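Local coordinates for extracellular solute-binding protein family 1 (Pseudothermotoga lettingae, PDB 5CI5) that binds alpha-D-tagatose and probably serves as the sugar-capturing solute-binding component of a bacterial ABC transporter, at residues Q114-L119 with T341-C346; T136-L141 with F361-H366; Y283-H288 with D354-I359; A295-G300 with H366-P371. All coordinates share one frame; numbering follows the deposited sequence.

Interaction 1. Residues Q114-L119 with T341-C346; sequences QIWPNL and TRMDVC
Two backbone hydrogen bonds set the frame of this contact, bracketing a single bridge between Ile115 and Arg342. Met343 N donates to Gln114 O over 2.8 Å, and in return Trp116 N meets Thr341 O at 3.1 Å. The same two carbonyls also receive CA-H...O contacts from Arg342 and Ile115.

Polar side chains add to this at the start of helix 343-348, with Arg342 at the N-cap position. The amide oxygen of Gln114 reaches Asp344 N in a weak bond bent to 121°. Arg342 grips the Asp344 carboxylate side-on, with NE 3.0 Å from OD1 and NH2 2.9 Å from OD2, both oxygens offering their syn lone pairs; Glu110 takes NH1 of the same guanidinium. As in other periplasmic-type binding proteins, the sheet of a lobe is wrapped by helices and loops, and here a connecting loop is tied to the helix that follows strand 339-340.

Aromatic packing centres on Trp116. CG of selenomethionine Met343 sits 3.4 Å from the centroid of the six-membered ring, over its face, while SE, beyond which the chain bends (chi3 -74°), stands obliquely in a Met-aromatic contact. At the edge, in the ring plane, lies Cys346 SG, 3.6 Å from Trp116 NE1 and weakly bonded to it; NE1 also has a weak bond to Pro340 O. Further along, Leu119 CD1 packs against Thr341 CG2 at 3.7 Å.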
# COMPACT_ATOMS: atom_id res chain seq x y z
N GLN A 114 14.65 0.93 16.21
CA GLN A 114 15.00 1.04 14.79
C GLN A 114 13.78 1.16 13.86
O GLN A 114 13.93 1.53 12.72
CB GLN A 114 15.86 -0.14 14.35
CG GLN A 114 17.31 -0.06 14.90
CD GLN A 114 17.98 1.22 14.51
OE1 GLN A 114 18.01 1.58 13.33
NE2 GLN A 114 18.49 1.97 15.49
N ILE A 115 12.57 0.87 14.35
CA ILE A 115 11.39 0.98 13.48
C ILE A 115 11.13 2.45 13.23
O ILE A 115 11.18 3.26 14.18
CB ILE A 115 10.15 0.28 14.14
CG1 ILE A 115 10.49 -1.18 14.45
CG2 ILE A 115 8.88 0.43 13.29
CD1 ILE A 115 10.81 -2.00 13.23
N TRP A 116 10.91 2.83 11.97
CA TRP A 116 10.56 4.22 11.66
C TRP A 116 9.39 4.67 12.54
O TRP A 116 8.36 4.02 12.59
CB TRP A 116 10.18 4.39 10.20
CG TRP A 116 11.25 4.11 9.21
CD1 TRP A 116 11.37 3.00 8.44
CD2 TRP A 116 12.35 4.96 8.86
NE1 TRP A 116 12.48 3.10 7.64
CE2 TRP A 116 13.10 4.30 7.87
CE3 TRP A 116 12.78 6.23 9.29
CZ2 TRP A 116 14.24 4.86 7.29
CZ3 TRP A 116 13.94 6.78 8.71
CH2 TRP A 116 14.65 6.09 7.73
N PRO A 117 9.55 5.80 13.23
CA PRO A 117 8.56 6.11 14.27
C PRO A 117 7.17 6.46 13.78
O PRO A 117 6.22 6.32 14.58
CB PRO A 117 9.15 7.32 15.00
CG PRO A 117 10.51 7.44 14.56
CD PRO A 117 10.70 6.72 13.27
N ASN A 118 7.03 6.92 12.54
CA ASN A 118 5.73 7.24 12.02
C ASN A 118 4.92 5.98 11.81
O ASN A 118 3.73 6.05 11.56
CB ASN A 118 5.84 8.05 10.73
CG ASN A 118 6.68 7.37 9.65
OD1 ASN A 118 7.71 6.72 9.93
ND2 ASN A 118 6.27 7.56 8.39
N LEU A 119 5.56 4.82 11.93
CA LEU A 119 4.81 3.58 11.76
C LEU A 119 4.08 3.15 13.04
O LEU A 119 3.12 2.39 12.97
CB LEU A 119 5.75 2.44 11.30
CG LEU A 119 6.47 2.74 9.97
CD1 LEU A 119 7.43 1.60 9.58
CD2 LEU A 119 5.45 3.02 8.84
N THR A 341 11.14 -1.65 7.42
CA THR A 341 10.70 -0.85 8.56
C THR A 341 11.86 -0.50 9.50
O THR A 341 11.69 0.38 10.32
CB THR A 341 9.62 -1.57 9.36
OG1 THR A 341 10.12 -2.83 9.83
CG2 THR A 341 8.40 -1.77 8.48
N ARG A 342 13.00 -1.18 9.38
CA ARG A 342 14.19 -0.87 10.18
C ARG A 342 15.06 0.22 9.54
O ARG A 342 15.50 0.10 8.40
CB ARG A 342 15.07 -2.10 10.36
CG ARG A 342 14.47 -3.28 11.14
CD ARG A 342 15.48 -4.41 11.22
NE ARG A 342 16.58 -4.02 12.11
CZ ARG A 342 16.78 -4.44 13.35
NH1 ARG A 342 16.00 -5.35 13.91
NH2 ARG A 342 17.81 -3.95 14.03
N MSE A 343 15.34 1.26 10.33
CA MSE A 343 16.17 2.38 9.90
C MSE A 343 17.59 1.92 9.60
O MSE A 343 18.15 2.30 8.56
CB MSE A 343 16.19 3.47 10.97
CG MSE A 343 14.89 4.19 11.09
SE MSE A 343 15.01 5.77 12.20
CE MSE A 343 15.12 4.87 13.90
N ASP A 344 18.17 1.09 10.47
CA ASP A 344 19.56 0.68 10.26
C ASP A 344 19.72 -0.08 8.93
O ASP A 344 20.68 0.17 8.23
CB ASP A 344 20.11 -0.13 11.44
CG ASP A 344 19.23 -1.31 11.88
OD1 ASP A 344 18.22 -1.66 11.21
OD2 ASP A 344 19.59 -1.91 12.93
N VAL A 345 18.77 -0.93 8.54
CA VAL A 345 18.87 -1.59 7.24
C VAL A 345 18.74 -0.60 6.08
O VAL A 345 19.47 -0.70 5.07
CB VAL A 345 17.81 -2.69 7.11
CG1 VAL A 345 17.84 -3.32 5.76
CG2 VAL A 345 18.03 -3.75 8.16
N CYS A 346 17.81 0.34 6.20
CA CYS A 346 17.64 1.35 5.16
C CYS A 346 18.93 2.14 4.96
O CYS A 346 19.28 2.48 3.83
CB CYS A 346 16.51 2.31 5.53
SG CYS A 346 14.83 1.58 5.36

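Interaction 2. Residues T136-L141 with F361-H366. With T6T (alpha-D-tagatopyranose), chain C.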
# COMPACT_ATOMS: atom_id res chain seq x y z
N THR A 136 7.42 -1.39 4.84
CA THR A 136 6.66 -0.18 4.64
C THR A 136 6.92 0.37 3.23
O THR A 136 7.66 -0.23 2.42
CB THR A 136 7.00 0.86 5.74
OG1 THR A 136 6.09 1.96 5.68
CG2 THR A 136 8.45 1.35 5.67
N ASP A 137 6.27 1.49 2.95
CA ASP A 137 6.32 2.12 1.65
C ASP A 137 5.66 3.49 1.73
O ASP A 137 5.06 3.85 2.74
CB ASP A 137 5.61 1.25 0.58
CG ASP A 137 4.10 1.05 0.85
OD1 ASP A 137 3.40 2.06 1.04
OD2 ASP A 137 3.62 -0.13 0.88
N CYS A 138 5.80 4.25 0.65
CA CYS A 138 4.91 5.39 0.43
C CYS A 138 4.59 5.38 -1.05
O CYS A 138 5.26 4.69 -1.84
CB CYS A 138 5.52 6.73 0.89
SG CYS A 138 6.99 7.24 0.03
N ARG A 139 3.54 6.09 -1.42
CA ARG A 139 3.07 6.03 -2.80
C ARG A 139 3.53 7.21 -3.62
O ARG A 139 3.56 8.36 -3.16
CB ARG A 139 1.55 5.89 -2.84
CG ARG A 139 1.11 4.44 -2.92
CD ARG A 139 -0.37 4.19 -2.70
NE ARG A 139 -0.71 2.83 -3.13
CZ ARG A 139 -0.51 1.73 -2.42
NH1 ARG A 139 -0.00 1.81 -1.20
NH2 ARG A 139 -0.83 0.53 -2.94
N LEU A 140 3.89 6.86 -4.84
CA LEU A 140 4.58 7.74 -5.78
C LEU A 140 4.09 7.49 -7.20
O LEU A 140 3.33 6.55 -7.45
CB LEU A 140 6.09 7.50 -5.73
CG LEU A 140 6.78 7.67 -4.38
CD1 LEU A 140 8.11 6.95 -4.38
CD2 LEU A 140 6.96 9.13 -4.08
N LEU A 141 4.52 8.35 -8.11
CA LEU A 141 4.39 8.06 -9.52
C LEU A 141 5.45 7.02 -9.89
O LEU A 141 6.64 7.24 -9.69
CB LEU A 141 4.55 9.31 -10.36
CG LEU A 141 4.37 9.14 -11.85
CD1 LEU A 141 2.90 8.96 -12.19
CD2 LEU A 141 4.97 10.31 -12.62
N PHE A 361 12.99 7.99 0.30
CA PHE A 361 13.39 8.38 1.64
C PHE A 361 13.05 9.85 1.94
O PHE A 361 12.71 10.17 3.07
CB PHE A 361 14.89 8.13 1.83
CG PHE A 361 15.25 6.65 1.90
CD1 PHE A 361 14.43 5.74 2.56
CD2 PHE A 361 16.41 6.19 1.30
CE1 PHE A 361 14.76 4.40 2.60
CE2 PHE A 361 16.75 4.85 1.35
CZ PHE A 361 15.93 3.95 1.99
N GLU A 362 13.11 10.73 0.92
CA GLU A 362 12.76 12.13 1.09
C GLU A 362 11.27 12.34 1.24
O GLU A 362 10.85 13.23 1.97
CB GLU A 362 13.29 12.94 -0.09
CG GLU A 362 14.75 13.25 0.06
CD GLU A 362 15.01 14.09 1.31
OE1 GLU A 362 14.51 15.24 1.39
OE2 GLU A 362 15.70 13.59 2.23
N THR A 363 10.47 11.51 0.58
CA THR A 363 9.02 11.68 0.57
C THR A 363 8.34 11.03 1.78
O THR A 363 7.38 11.56 2.35
CB THR A 363 8.45 11.08 -0.73
OG1 THR A 363 9.02 11.77 -1.85
CG2 THR A 363 6.96 11.22 -0.80
N PHE A 364 8.86 9.86 2.17
CA PHE A 364 8.26 9.02 3.21
C PHE A 364 7.81 9.77 4.49
O PHE A 364 6.72 9.56 4.97
CB PHE A 364 9.28 7.90 3.53
CG PHE A 364 8.84 6.92 4.58
CD1 PHE A 364 7.91 5.94 4.28
CD2 PHE A 364 9.37 6.97 5.86
CE1 PHE A 364 7.52 5.02 5.23
CE2 PHE A 364 8.98 6.05 6.81
CZ PHE A 364 8.06 5.08 6.51
N PRO A 365 8.67 10.64 5.04
CA PRO A 365 8.30 11.28 6.32
C PRO A 365 7.06 12.16 6.20
O PRO A 365 6.39 12.41 7.21
CB PRO A 365 9.52 12.12 6.68
CG PRO A 365 10.60 11.71 5.78
CD PRO A 365 10.03 11.00 4.61
N HIS A 366 6.77 12.63 5.00
CA HIS A 366 5.58 13.46 4.77
C HIS A 366 4.34 12.68 4.38
O HIS A 366 3.26 13.27 4.22
CB HIS A 366 5.85 14.48 3.67
CG HIS A 366 6.93 15.47 4.02
ND1 HIS A 366 6.81 16.35 5.07
CD2 HIS A 366 8.13 15.71 3.44
CE1 HIS A 366 7.91 17.09 5.14
NE2 HIS A 366 8.72 16.72 4.16
O3 T6T C . 0.94 -0.10 0.64
C3 T6T C . 0.61 -1.45 0.94
C4 T6T C . -0.71 -1.46 1.71
O4 T6T C . -0.63 -0.61 2.85
C5 T6T C . -1.81 -1.00 0.76
O5 T6T C . -3.07 -1.01 1.43
C6 T6T C . -1.84 -1.88 -0.48
O6 T6T C . -0.57 -1.80 -1.14
C2 T6T C . 0.52 -2.23 -0.33
O2 T6T C . 0.36 -3.62 -0.02
C1 T6T C . 1.80 -2.07 -1.18
O1 T6T C . 2.96 -2.39 -0.50
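Phe364 points the edge of its ring at Thr136 and Asp137, on the back of a strand whose other side chains hold the sugar. Such alternation of a β-strand is put to use in this binding-protein fold: Thr136, Cys138 and Leu140 turn toward residues 361-366, whereas Asp137 and Arg139 turn away into the tagatose pocket. No hydrogen bond joins the two segments, and the contact is buried packing.

The Phe364 ring and the Thr136 side chain come from opposite directions. With CG anti to the backbone N (chi1 -180°), the ring extends along the strand, and CE1 arrives 3.4 Å from Thr136 OG1, which lies in the ring plane and is hydrogen-bonded to Gly299 O. Asp137 O lies at the same edge, 3.7 Å from CE1. Trp116 meets Phe364 edge-to-face, joining this packing to a neighbouring loop. Cys138 SG rests 3.9 Å from Phe364 CA, and the side chains of Leu140 and Thr363 slide past each other in opposite directions, their methyls CD2 and CG2 in contact.

On the pocket side, Asp137 and Arg139 converge on one hydroxyl. The extended Arg139 chain carries its guanidinium to the sugar, where NH1 donates to O3 over 2.8 Å and NH2 to O6 over 3.0 Å; Glu247 forms a salt bridge with the same NH2. Asp137 OD2 accepts from two tagatose hydroxyls, O1 and O3, each at 2.7 Å.

Interaction 3. Residues Y283-H288 with D354-I359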
# COMPACT_ATOMS: atom_id res chain seq x y z
N TYR A 283 12.71 2.06 -15.69
CA TYR A 283 11.54 2.60 -14.99
C TYR A 283 12.04 3.38 -13.80
O TYR A 283 13.17 3.18 -13.33
CB TYR A 283 10.60 1.47 -14.55
CG TYR A 283 11.10 0.69 -13.36
CD1 TYR A 283 11.89 -0.45 -13.54
CD2 TYR A 283 10.80 1.08 -12.05
CE1 TYR A 283 12.36 -1.15 -12.48
CE2 TYR A 283 11.27 0.38 -10.98
CZ TYR A 283 12.04 -0.75 -11.19
OH TYR A 283 12.53 -1.47 -10.13
N SER A 284 11.23 4.32 -13.30
CA SER A 284 11.59 5.03 -12.09
C SER A 284 10.38 5.47 -11.29
O SER A 284 9.24 5.06 -11.59
CB SER A 284 12.43 6.25 -12.42
OG SER A 284 13.12 6.64 -11.24
N VAL A 285 10.64 6.26 -10.25
CA VAL A 285 9.59 6.83 -9.44
C VAL A 285 9.85 8.31 -9.27
O VAL A 285 10.96 8.78 -9.43
CB VAL A 285 9.49 6.16 -8.06
CG1 VAL A 285 9.07 4.72 -8.20
CG2 VAL A 285 10.83 6.25 -7.33
N ALA A 286 8.79 9.05 -8.94
CA ALA A 286 8.88 10.46 -8.66
C ALA A 286 7.74 10.83 -7.74
O ALA A 286 6.74 10.12 -7.69
CB ALA A 286 8.82 11.29 -9.93
N LEU A 287 7.88 11.94 -7.04
CA LEU A 287 6.75 12.49 -6.32
C LEU A 287 5.54 12.56 -7.26
O LEU A 287 5.64 13.03 -8.40
CB LEU A 287 7.10 13.88 -5.81
CG LEU A 287 6.03 14.65 -5.04
CD1 LEU A 287 5.62 13.93 -3.76
CD2 LEU A 287 6.56 16.04 -4.71
N HIS A 288 4.38 12.07 -6.81
CA HIS A 288 3.25 12.07 -7.71
C HIS A 288 2.90 13.52 -8.07
O HIS A 288 2.92 14.42 -7.21
CB HIS A 288 2.04 11.35 -7.11
CG HIS A 288 0.98 11.00 -8.12
ND1 HIS A 288 0.05 11.91 -8.57
CD2 HIS A 288 0.68 9.83 -8.72
CE1 HIS A 288 -0.78 11.31 -9.41
NE2 HIS A 288 -0.40 10.05 -9.54
N ASP A 354 20.82 4.09 -5.10
CA ASP A 354 19.85 4.08 -6.19
C ASP A 354 19.05 5.37 -6.14
O ASP A 354 18.54 5.71 -5.08
CB ASP A 354 18.95 2.85 -6.06
CG ASP A 354 17.90 2.74 -7.14
OD1 ASP A 354 17.62 3.73 -7.85
OD2 ASP A 354 17.33 1.64 -7.26
N VAL A 355 18.92 6.09 -7.25
CA VAL A 355 18.17 7.35 -7.23
C VAL A 355 16.72 7.13 -6.88
O VAL A 355 16.11 7.98 -6.21
CB VAL A 355 18.25 8.14 -8.57
CG1 VAL A 355 17.60 7.37 -9.71
CG2 VAL A 355 17.59 9.52 -8.42
N LYS A 356 16.16 5.98 -7.29
CA LYS A 356 14.78 5.67 -6.95
C LYS A 356 14.57 5.81 -5.46
O LYS A 356 13.56 6.30 -4.98
CB LYS A 356 14.38 4.24 -7.37
CG LYS A 356 14.28 4.01 -8.85
CD LYS A 356 13.52 2.71 -9.19
CE LYS A 356 14.09 1.46 -8.50
NZ LYS A 356 15.40 1.07 -9.05
N TRP A 357 15.56 5.38 -4.70
CA TRP A 357 15.37 5.34 -3.26
C TRP A 357 15.58 6.70 -2.59
O TRP A 357 15.01 6.96 -1.53
CB TRP A 357 16.29 4.29 -2.67
CG TRP A 357 15.70 2.96 -2.89
CD1 TRP A 357 15.93 2.13 -3.92
CD2 TRP A 357 14.74 2.31 -2.05
NE1 TRP A 357 15.18 0.99 -3.79
CE2 TRP A 357 14.43 1.09 -2.64
CE3 TRP A 357 14.10 2.66 -0.85
CZ2 TRP A 357 13.53 0.19 -2.08
CZ3 TRP A 357 13.20 1.78 -0.30
CH2 TRP A 357 12.93 0.56 -0.91
N GLN A 358 16.34 7.58 -3.22
CA GLN A 358 16.51 8.92 -2.67
C GLN A 358 15.16 9.59 -2.57
O GLN A 358 14.84 10.22 -1.56
CB GLN A 358 17.44 9.77 -3.55
CG GLN A 358 17.70 11.18 -2.98
CD GLN A 358 17.54 12.27 -4.03
OE1 GLN A 358 16.60 13.07 -3.97
NE2 GLN A 358 18.46 12.30 -5.00
N ILE A 359 14.38 9.43 -3.62
CA ILE A 359 13.08 10.04 -3.71
C ILE A 359 12.13 9.46 -2.65
O ILE A 359 11.32 10.17 -2.05
CB ILE A 359 12.53 9.83 -5.15
CG1 ILE A 359 13.47 10.52 -6.16
CG2 ILE A 359 11.16 10.38 -5.26
CD1 ILE A 359 13.22 10.20 -7.66
O HOH W 1 14.90 1.26 -12.31
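Lys356, at the start of helix 355-363, lays its aliphatic chain across Tyr283. Asp354, the N-cap residue with which the segment begins, holds both ends of that lysine: its OD1 accepts from Lys356 N at 2.7 Å, approached from above the carboxylate plane, and its OD2 forms a salt bridge with Lys356 NZ through its syn lone pair. One carboxylate thus caps the helix and anchors the ammonium group.

Bends at chi3 (-54°) and chi4 (-70°) fold the Lys356 chain back to that partner. On the way its CG touches Ser284 OG, CD approaches Tyr283 CE2 at 3.7 Å, and CE lies 3.7 Å from Tyr283 OH, a hydroxyl bonded to Glu273. The two side chains cross at about a right angle. A water over the centre of one face of the Tyr283 ring donates to Tyr283 O and takes a weak bond from Lys356 NZ, and Phe269 makes a cation-pi contact with the same lysine. Lys356 O, meanwhile, meets Val285 CG2 at 3.6 Å.

One turn later comes Ile359, modelled in two conformers; in one of them the CG2 branch adjoins Ala286 and the backbone of Leu287.

The strand and helix axes run nearly parallel, 18° apart with a closest approach of 7.8 Å. This is helix-on-sheet packing of an α/β lobe, the helix lying against edge strand 283-286 of a three-stranded antiparallel sheet.

Interaction 4. Residues A295-G300 with H366-P371. With T6T (alpha-D-tagatopyranose), chain C.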
# COMPACT_ATOMS: atom_id res chain seq x y z
N ALA A 295 1.76 15.40 -2.16
CA ALA A 295 1.12 14.35 -1.37
C ALA A 295 1.71 12.98 -1.62
O ALA A 295 2.09 12.63 -2.73
CB ALA A 295 -0.39 14.31 -1.66
N SER A 296 1.71 12.20 -0.55
CA SER A 296 1.99 10.78 -0.61
C SER A 296 1.19 10.15 0.50
O SER A 296 0.85 10.82 1.48
CB SER A 296 3.49 10.51 -0.45
OG SER A 296 3.80 9.12 -0.51
N VAL A 297 0.85 8.87 0.33
CA VAL A 297 0.15 8.09 1.35
C VAL A 297 1.08 6.96 1.82
O VAL A 297 1.77 6.32 1.02
CB VAL A 297 -1.20 7.50 0.83
CG1 VAL A 297 -1.88 6.65 1.89
CG2 VAL A 297 -2.13 8.63 0.37
N LEU A 298 1.07 6.74 3.14
CA LEU A 298 1.87 5.75 3.83
C LEU A 298 1.22 4.36 3.72
O LEU A 298 -0.02 4.23 3.82
CB LEU A 298 1.96 6.14 5.30
CG LEU A 298 2.75 5.28 6.28
CD1 LEU A 298 4.23 5.31 5.91
CD2 LEU A 298 2.54 5.81 7.70
N GLY A 299 2.04 3.33 3.56
CA GLY A 299 1.55 1.97 3.56
C GLY A 299 2.55 0.95 4.08
O GLY A 299 3.65 1.29 4.55
N GLY A 300 2.15 -0.32 4.01
CA GLY A 300 2.99 -1.41 4.45
C GLY A 300 2.20 -2.49 5.16
O GLY A 300 0.94 -2.50 5.12
N HIS A 366 6.77 12.63 5.00
CA HIS A 366 5.58 13.46 4.77
C HIS A 366 4.34 12.68 4.38
O HIS A 366 3.26 13.27 4.22
CB HIS A 366 5.85 14.48 3.67
CG HIS A 366 6.93 15.47 4.02
ND1 HIS A 366 6.81 16.35 5.07
CD2 HIS A 366 8.13 15.71 3.44
CE1 HIS A 366 7.91 17.09 5.14
NE2 HIS A 366 8.72 16.72 4.16
N ALA A 367 4.47 11.37 4.20
CA ALA A 367 3.34 10.59 3.69
C ALA A 367 2.22 10.57 4.72
O ALA A 367 2.46 10.31 5.91
CB ALA A 367 3.78 9.19 3.38
N VAL A 368 1.01 10.87 4.27
CA VAL A 368 -0.14 10.90 5.17
C VAL A 368 -0.66 9.50 5.43
O VAL A 368 -0.53 8.60 4.59
CB VAL A 368 -1.28 11.78 4.66
CG1 VAL A 368 -0.77 13.20 4.40
CG2 VAL A 368 -1.94 11.20 3.42
N ALA A 369 -1.21 9.32 6.62
CA ALA A 369 -1.74 8.02 7.01
C ALA A 369 -3.25 7.97 6.86
O ALA A 369 -3.96 8.93 7.23
CB ALA A 369 -1.36 7.71 8.44
N ARG A 370 -3.74 6.83 6.39
CA ARG A 370 -5.13 6.45 6.59
C ARG A 370 -5.40 6.51 8.10
O ARG A 370 -4.53 6.22 8.92
CB ARG A 370 -5.39 5.04 6.04
CG ARG A 370 -5.42 5.01 4.53
CD ARG A 370 -5.17 3.60 3.94
NE ARG A 370 -3.76 3.26 3.90
CZ ARG A 370 -3.29 2.14 3.35
NH1 ARG A 370 -4.12 1.26 2.80
NH2 ARG A 370 -2.00 1.92 3.34
N PRO A 371 -6.61 6.91 8.47
CA PRO A 371 -6.88 7.10 9.90
C PRO A 371 -6.82 5.79 10.70
O PRO A 371 -7.46 4.81 10.30
CB PRO A 371 -8.29 7.70 9.92
CG PRO A 371 -8.89 7.33 8.65
CD PRO A 371 -7.78 7.22 7.64
O3 T6T C . 0.94 -0.10 0.64
C3 T6T C . 0.61 -1.45 0.94
C4 T6T C . -0.71 -1.46 1.71
O4 T6T C . -0.63 -0.61 2.85
C5 T6T C . -1.81 -1.00 0.76
O5 T6T C . -3.07 -1.01 1.43
C6 T6T C . -1.84 -1.88 -0.48
O6 T6T C . -0.57 -1.80 -1.14
C2 T6T C . 0.52 -2.23 -0.33
O2 T6T C . 0.36 -3.62 -0.02
C1 T6T C . 1.80 -2.07 -1.18
O1 T6T C . 2.96 -2.39 -0.50
O HOH W 2 1.86 13.85 1.89
O HOH W 3 -1.94 4.71 5.59
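Tagatose O4 is gripped from both segments: Gly300 N donates to it over 3.0 Å, nearly straight at 171°, and Arg370 NH2 donates over 2.9 Å. Beside this, Arg370 NH1 reaches O5 of the sugar at 2.9 Å, so the guanidinium holds two neighbouring hydroxyl oxygens, one with each terminal nitrogen. Its rotation is fixed from behind. NH2 also donates to Leu298 O, lying in the carbonyl plane on a lone pair, while a water receives Arg370 N and NE and donates to that same oxygen. Glu190 makes a salt bridge with NH1, which would help balance the arginine's charge. A bend at chi3 (-81°) turns the guanidinium back toward strand 298-304.

The two segments are stitched together further from the sugar by a single bridge between Val297 and Val368. Val368 N donates to Ser296 O at 2.8 Å and Leu298 N to Val368 O at 2.8 Å; a second water links Ser296 N to His366 O. Around these bonds the small side chain of Ala367 sits against Leu298, with CB atoms 4.0 Å apart, and the valines meet obliquely through their CG2 methyls. Ser296 OG turns elsewhere, to Arg139 O.

Gly299 has its CA at the edge of the Arg370 guanidinium and close to the sugar, 3.5 Å from O4. Backbone amide, glycine pair and arginine together form one wall of the sugar site, the ligand cleft of a solute-binding protein.

In the fold
From the N terminus, the chain first passes residues 114-119 and then 136-141, continuing through 283-288 and 295-300 before the return partners arrive. Interaction 1 closes first, when 341-346 comes back to the early loop; 354-359 then closes interaction 3, 361-366 interaction 2, and 366-371 interaction 4. Interaction 3 lies wholly within the span of interaction 2, whereas the other pairings cross. Helix 355-363 serves interactions 2 and 3, facing neighbouring strands 140-144 and 283-286. Interactions 2 and 4 share His366, meet through neighbouring strands 128-138 and 298-304, and both touch tagatose. Interaction 1 packs against both, joining its loop to the strands behind the sugar site.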